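Local coordinates for protein cystalysin (Treponema denticola, PDB 1C7N) that binds pyridoxal-5'-phosphate and belongs to the aminotransferase class I and II family of PLP-dependent proteins, at residues I9-L14 / D40-N45; L17-M22 / V33-V38. All blocks are in the same frame, centred on the assembly; numbering follows the deposited sequence.

Interaction 1 (I9-L14 / D40-N45)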
loop_
_atom_site.group_PDB
_atom_site.type_symbol
_atom_site.label_atom_id
_atom_site.label_comp_id
_atom_site.label_asym_id
_atom_site.label_seq_id
_atom_site.Cartn_x
_atom_site.Cartn_y
_atom_site.Cartn_z
ATOM N N ILE A 9 -15.782 0.653 -23.176
ATOM C CA ILE A 9 -16.244 0.482 -21.803
ATOM C C ILE A 9 -16.549 1.815 -21.132
ATOM O O ILE A 9 -16.165 2.875 -21.622
ATOM C CB ILE A 9 -15.190 -0.262 -20.945
ATOM C CG1 ILE A 9 -13.945 0.613 -20.775
ATOM C CG2 ILE A 9 -14.815 -1.580 -21.608
ATOM C CD1 ILE A 9 -12.855 -0.012 -19.921
ATOM N N SER A 10 -17.251 1.745 -20.007
ATOM C CA SER A 10 -17.598 2.933 -19.237
ATOM C C SER A 10 -17.153 2.716 -17.801
ATOM O O SER A 10 -17.352 1.637 -17.241
ATOM C CB SER A 10 -19.107 3.178 -19.267
ATOM O OG SER A 10 -19.467 4.216 -18.368
ATOM N N ARG A 11 -16.542 3.736 -17.209
ATOM C CA ARG A 11 -16.088 3.646 -15.829
ATOM C C ARG A 11 -16.712 4.731 -14.962
ATOM O O ARG A 11 -16.150 5.136 -13.943
ATOM C CB ARG A 11 -14.556 3.713 -15.759
ATOM C CG ARG A 11 -13.893 2.402 -16.162
ATOM C CD ARG A 11 -12.507 2.270 -15.549
ATOM N NE ARG A 11 -11.544 3.102 -16.243
ATOM C CZ ARG A 11 -10.370 3.469 -15.746
ATOM N NH1 ARG A 11 -9.997 3.080 -14.533
ATOM N NH2 ARG A 11 -9.572 4.232 -16.470
ATOM N N LYS A 12 -17.887 5.189 -15.381
ATOM C CA LYS A 12 -18.628 6.210 -14.652
ATOM C C LYS A 12 -19.072 5.621 -13.317
ATOM O O LYS A 12 -19.432 4.447 -13.246
ATOM C CB LYS A 12 -19.856 6.650 -15.462
ATOM C CG LYS A 12 -20.704 7.705 -14.778
ATOM C CD LYS A 12 -21.862 8.152 -15.658
ATOM C CE LYS A 12 -22.642 9.282 -14.997
ATOM N NZ LYS A 12 -23.719 9.817 -15.882
ATOM N N ASN A 13 -19.027 6.433 -12.266
ATOM C CA ASN A 13 -19.427 6.009 -10.924
ATOM C C ASN A 13 -18.879 4.644 -10.503
ATOM O O ASN A 13 -19.613 3.813 -9.964
ATOM C CB ASN A 13 -20.957 5.998 -10.805
ATOM C CG ASN A 13 -21.569 7.376 -10.995
ATOM O OD1 ASN A 13 -21.165 8.342 -10.348
ATOM N ND2 ASN A 13 -22.555 7.470 -11.881
ATOM N N LEU A 14 -17.589 4.420 -10.740
ATOM C CA LEU A 14 -16.938 3.162 -10.382
ATOM C C LEU A 14 -15.678 3.407 -9.548
ATOM O O LEU A 14 -14.880 2.500 -9.336
ATOM C CB LEU A 14 -16.573 2.384 -11.649
ATOM C CG LEU A 14 -17.556 1.339 -12.187
ATOM C CD1 LEU A 14 -18.988 1.835 -12.107
ATOM C CD2 LEU A 14 -17.172 1.009 -13.620
ATOM N N ASP A 40 -3.986 5.402 -17.137
ATOM C CA ASP A 40 -4.431 4.038 -16.860
ATOM C C ASP A 40 -5.267 3.741 -18.102
ATOM O O ASP A 40 -5.791 4.669 -18.723
ATOM C CB ASP A 40 -5.169 3.869 -15.504
ATOM C CG ASP A 40 -6.547 4.510 -15.444
ATOM O OD1 ASP A 40 -7.120 4.471 -14.331
ATOM O OD2 ASP A 40 -7.067 5.026 -16.450
ATOM N N MET A 41 -5.346 2.474 -18.497
ATOM C CA MET A 41 -6.032 2.100 -19.738
ATOM C C MET A 41 -7.546 1.949 -19.783
ATOM O O MET A 41 -8.183 1.564 -18.812
ATOM C CB MET A 41 -5.423 0.809 -20.288
ATOM C CG MET A 41 -3.925 0.858 -20.489
ATOM S SD MET A 41 -3.314 -0.674 -21.227
ATOM C CE MET A 41 -1.546 -0.497 -20.915
ATOM N N GLU A 42 -8.103 2.237 -20.955
ATOM C CA GLU A 42 -9.533 2.109 -21.187
ATOM C C GLU A 42 -9.785 0.759 -21.863
ATOM O O GLU A 42 -10.608 0.633 -22.773
ATOM C CB GLU A 42 -10.031 3.260 -22.062
ATOM C CG GLU A 42 -10.130 4.595 -21.315
ATOM C CD GLU A 42 -10.963 4.496 -20.038
ATOM O OE1 GLU A 42 -12.098 3.983 -20.102
ATOM O OE2 GLU A 42 -10.489 4.936 -18.970
ATOM N N PHE A 43 -9.043 -0.242 -21.400
ATOM C CA PHE A 43 -9.137 -1.609 -21.897
ATOM C C PHE A 43 -9.366 -2.506 -20.689
ATOM O O PHE A 43 -8.915 -2.192 -19.585
ATOM C CB PHE A 43 -7.815 -2.053 -22.536
ATOM C CG PHE A 43 -7.429 -1.295 -23.776
ATOM C CD1 PHE A 43 -6.113 -0.877 -23.959
ATOM C CD2 PHE A 43 -8.353 -1.056 -24.787
ATOM C CE1 PHE A 43 -5.720 -0.235 -25.139
ATOM C CE2 PHE A 43 -7.972 -0.418 -25.966
ATOM C CZ PHE A 43 -6.653 -0.009 -26.142
ATOM N N LYS A 44 -10.064 -3.618 -20.873
ATOM C CA LYS A 44 -10.216 -4.529 -19.754
ATOM C C LYS A 44 -8.808 -5.113 -19.582
ATOM O O LYS A 44 -8.009 -5.123 -20.526
ATOM C CB LYS A 44 -11.227 -5.637 -20.070
ATOM C CG LYS A 44 -12.698 -5.239 -19.873
ATOM C CD LYS A 44 -12.961 -4.792 -18.430
ATOM C CE LYS A 44 -14.410 -5.037 -17.988
ATOM N NZ LYS A 44 -15.428 -4.283 -18.777
ATOM N N ASN A 45 -8.491 -5.577 -18.383
ATOM C CA ASN A 45 -7.172 -6.158 -18.130
ATOM C C ASN A 45 -6.996 -7.464 -18.907
ATOM O O ASN A 45 -7.961 -8.019 -19.428
ATOM C CB ASN A 45 -7.007 -6.388 -16.630
ATOM C CG ASN A 45 -6.902 -5.085 -15.861
ATOM O OD1 ASN A 45 -5.846 -4.448 -15.840
ATOM N ND2 ASN A 45 -8.000 -4.668 -15.248
HETATM O O HOH W 1 -13.136 1.924 -23.961
HETATM O O HOH W 2 -13.637 3.812 -22.357
#

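Interaction 2 (L17-M22 / V33-V38)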
loop_
_atom_site.group_PDB
_atom_site.type_symbol
_atom_site.label_atom_id
_atom_site.label_comp_id
_atom_site.label_asym_id
_atom_site.label_seq_id
_atom_site.Cartn_x
_atom_site.Cartn_y
_atom_site.Cartn_z
ATOM N N LEU A 17 -10.532 7.432 -10.524
ATOM C CA LEU A 17 -10.127 8.810 -10.273
ATOM C C LEU A 17 -10.139 9.613 -11.565
ATOM O O LEU A 17 -10.476 10.799 -11.567
ATOM C CB LEU A 17 -8.729 8.877 -9.644
ATOM C CG LEU A 17 -8.585 8.386 -8.201
ATOM C CD1 LEU A 17 -9.701 8.955 -7.330
ATOM C CD2 LEU A 17 -8.646 6.894 -8.187
ATOM N N LYS A 18 -9.779 8.955 -12.664
ATOM C CA LYS A 18 -9.741 9.608 -13.967
ATOM C C LYS A 18 -11.124 10.044 -14.430
ATOM O O LYS A 18 -11.300 11.164 -14.903
ATOM C CB LYS A 18 -9.126 8.684 -15.024
ATOM C CG LYS A 18 -9.060 9.327 -16.413
ATOM C CD LYS A 18 -8.294 8.484 -17.418
ATOM C CE LYS A 18 -8.952 7.146 -17.668
ATOM N NZ LYS A 18 -8.133 6.317 -18.605
ATOM N N TRP A 19 -12.101 9.152 -14.311
ATOM C CA TRP A 19 -13.460 9.477 -14.728
ATOM C C TRP A 19 -14.143 10.447 -13.761
ATOM O O TRP A 19 -14.858 11.346 -14.185
ATOM C CB TRP A 19 -14.296 8.198 -14.880
ATOM C CG TRP A 19 -14.018 7.447 -16.157
ATOM C CD1 TRP A 19 -12.833 6.880 -16.538
ATOM C CD2 TRP A 19 -14.943 7.192 -17.226
ATOM N NE1 TRP A 19 -12.965 6.290 -17.771
ATOM C CE2 TRP A 19 -14.249 6.465 -18.217
ATOM C CE3 TRP A 19 -16.291 7.507 -17.440
ATOM C CZ2 TRP A 19 -14.857 6.045 -19.409
ATOM C CZ3 TRP A 19 -16.898 7.088 -18.626
ATOM C CH2 TRP A 19 -16.179 6.365 -19.595
ATOM N N ASP A 20 -13.934 10.272 -12.460
ATOM C CA ASP A 20 -14.555 11.180 -11.499
ATOM C C ASP A 20 -13.990 12.586 -11.712
ATOM O O ASP A 20 -14.692 13.582 -11.522
ATOM C CB ASP A 20 -14.299 10.716 -10.061
ATOM C CG ASP A 20 -14.964 9.379 -9.749
ATOM O OD1 ASP A 20 -15.866 8.959 -10.508
ATOM O OD2 ASP A 20 -14.589 8.753 -8.734
ATOM N N LEU A 21 -12.726 12.661 -12.116
ATOM C CA LEU A 21 -12.085 13.947 -12.361
ATOM C C LEU A 21 -12.756 14.658 -13.526
ATOM O O LEU A 21 -12.962 15.872 -13.490
ATOM C CB LEU A 21 -10.592 13.760 -12.662
ATOM C CG LEU A 21 -9.833 15.031 -13.075
ATOM C CD1 LEU A 21 -10.003 16.093 -12.002
ATOM C CD2 LEU A 21 -8.353 14.719 -13.292
ATOM N N MET A 22 -13.092 13.894 -14.561
ATOM C CA MET A 22 -13.741 14.446 -15.742
ATOM C C MET A 22 -15.092 15.047 -15.376
ATOM O O MET A 22 -15.383 16.194 -15.717
ATOM C CB MET A 22 -13.925 13.352 -16.801
ATOM C CG MET A 22 -14.828 13.734 -17.964
ATOM S SD MET A 22 -14.989 12.397 -19.169
ATOM C CE MET A 22 -15.886 11.184 -18.235
ATOM N N VAL A 33 -18.784 10.495 -23.859
ATOM C CA VAL A 33 -17.407 10.942 -23.678
ATOM C C VAL A 33 -16.537 10.031 -22.818
ATOM O O VAL A 33 -16.982 9.505 -21.798
ATOM C CB VAL A 33 -17.375 12.368 -23.079
ATOM C CG1 VAL A 33 -15.927 12.823 -22.858
ATOM C CG2 VAL A 33 -18.094 13.329 -24.015
ATOM N N VAL A 34 -15.292 9.852 -23.249
ATOM C CA VAL A 34 -14.305 9.041 -22.535
ATOM C C VAL A 34 -13.076 9.925 -22.314
ATOM O O VAL A 34 -12.539 10.501 -23.265
ATOM C CB VAL A 34 -13.858 7.807 -23.360
ATOM C CG1 VAL A 34 -12.677 7.135 -22.683
ATOM C CG2 VAL A 34 -15.010 6.823 -23.519
ATOM N N PRO A 35 -12.610 10.041 -21.059
ATOM C CA PRO A 35 -11.436 10.870 -20.768
ATOM C C PRO A 35 -10.146 10.250 -21.315
ATOM O O PRO A 35 -9.984 9.028 -21.301
ATOM C CB PRO A 35 -11.459 10.960 -19.244
ATOM C CG PRO A 35 -12.009 9.615 -18.842
ATOM C CD PRO A 35 -13.134 9.404 -19.834
ATOM N N LEU A 36 -9.238 11.090 -21.813
ATOM C CA LEU A 36 -7.966 10.613 -22.366
ATOM C C LEU A 36 -6.842 11.309 -21.606
ATOM O O LEU A 36 -5.841 11.738 -22.187
ATOM C CB LEU A 36 -7.882 10.950 -23.862
ATOM C CG LEU A 36 -9.056 10.485 -24.738
ATOM C CD1 LEU A 36 -8.895 11.025 -26.163
ATOM C CD2 LEU A 36 -9.128 8.955 -24.742
ATOM N N SER A 37 -7.017 11.390 -20.291
ATOM C CA SER A 37 -6.082 12.069 -19.403
ATOM C C SER A 37 -5.134 11.172 -18.596
ATOM O O SER A 37 -4.068 10.787 -19.072
ATOM C CB SER A 37 -6.886 12.943 -18.439
ATOM O OG SER A 37 -7.863 12.144 -17.779
ATOM N N VAL A 38 -5.538 10.875 -17.361
ATOM C CA VAL A 38 -4.761 10.048 -16.433
ATOM C C VAL A 38 -4.269 8.758 -17.076
ATOM O O VAL A 38 -5.002 8.090 -17.799
ATOM C CB VAL A 38 -5.593 9.710 -15.179
ATOM C CG1 VAL A 38 -4.836 8.744 -14.288
ATOM C CG2 VAL A 38 -5.908 10.993 -14.418
HETATM O O HOH W 3 -7.789 7.648 -20.993
HETATM O O HOH W 4 -10.217 13.047 -16.495
#

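Interaction 1 (I9-L14 / D40-N45)
The backbones of two irregular loop segments come nearest at I9 and E42, whose CA atoms are 6.9 Å apart, with no direct backbone pairing between them. R11 carries the polar side of the contact. Its guanidinium grips D40 end-on and tip to tip, NH2 reaching D40 OD2 at 2.6 Å and NH1 reaching D40 OD1 at 3.2 Å. The two flat groups are turned 51° apart, and both oxygens are met from above the carboxylate plane. The other N-H of NH2 runs almost straight (174°) to E42 OE2 at 2.8 Å, on the syn side of that carboxylate, though raised out of its plane. The R11 chain bends at chi3 (-76°), which places NE on the E42 side, where R11 NE adds a weak bond to E42 OE2 at 3.5 Å. I9 lays CD1 against the backbone of E42, 3.7 Å from its O. Two waters stitch the same pair: one joins I9 N to E42 O, the other I9 O to E42 OE1. D40 OD1 also accepts the backbone N-H of Y64 of the second subunit, and the amine of K18 bridges to both D40 and E42. Two carboxylates thus share two cationic groups in a buried network, an arrangement that would be expected to keep both acids ionised and to offset the closeness of R11 to K18.

Interaction 2 (L17-M22 / V33-V38)
K18 and P35 meet where helix 17-25 packs over the loop that follows it, and the lysine chain can be traced outward atom by atom. Its CB lies against V38 CB at 3.7 Å. CG, anti to the backbone N (chi1 -180°), touches both P35 CG and S37, coming within 3.4 Å of S37 OG. CD then touches V38 O at 3.3 Å. The side chains of K18 and V38 run past each other in opposite directions. A turn at chi3 of K18 (63°) swings CE aside, and K18 NZ donates over 2.8 Å to a water O that passes the link on to P35 O. The strongest partners of this amine are D40 and E42, beyond the two segments. In this PLP-dependent protein of fold type I, the N-terminal loop 33-38 joins helix 17-25 to the C-terminal part of the chain: V33 and V34 touch helix 376-393, and S37 O and V38 O are bonded to R369 and N371. P35 supplies the apolar centre. Its CG sits over the five-membered ring of W19 in a CH-pi contact, 3.7 Å from the ring centroid and 14° off the normal, while P35 CD lies 3.5 Å from W19 CE2. From another direction M22 crosses the proline at about a right angle, with M22 SD 3.6 Å from P35 CD and V33 CG1 also touching the sulphur. A second water is held between K18 O and S37 OG.

In the fold
Interactions 1 and 2 are nested: along the chain the order is 9-14, 17-22, 33-38, 40-45, so interaction 2 closes inside the loop closed by interaction 1. Helix 17-25 supplies one side of interaction 2 and lies within that loop. Their centres are about 9 Å apart, on the same side of the chain's centre. K18 is shared by the two, and W19 donates through NE1 to E42. Both contacts touch the second subunit, and the side chains of V38 and D40 each lie about 8 Å from a bound PLP, so the two contacts lie at the dimer interface and near the cofactor.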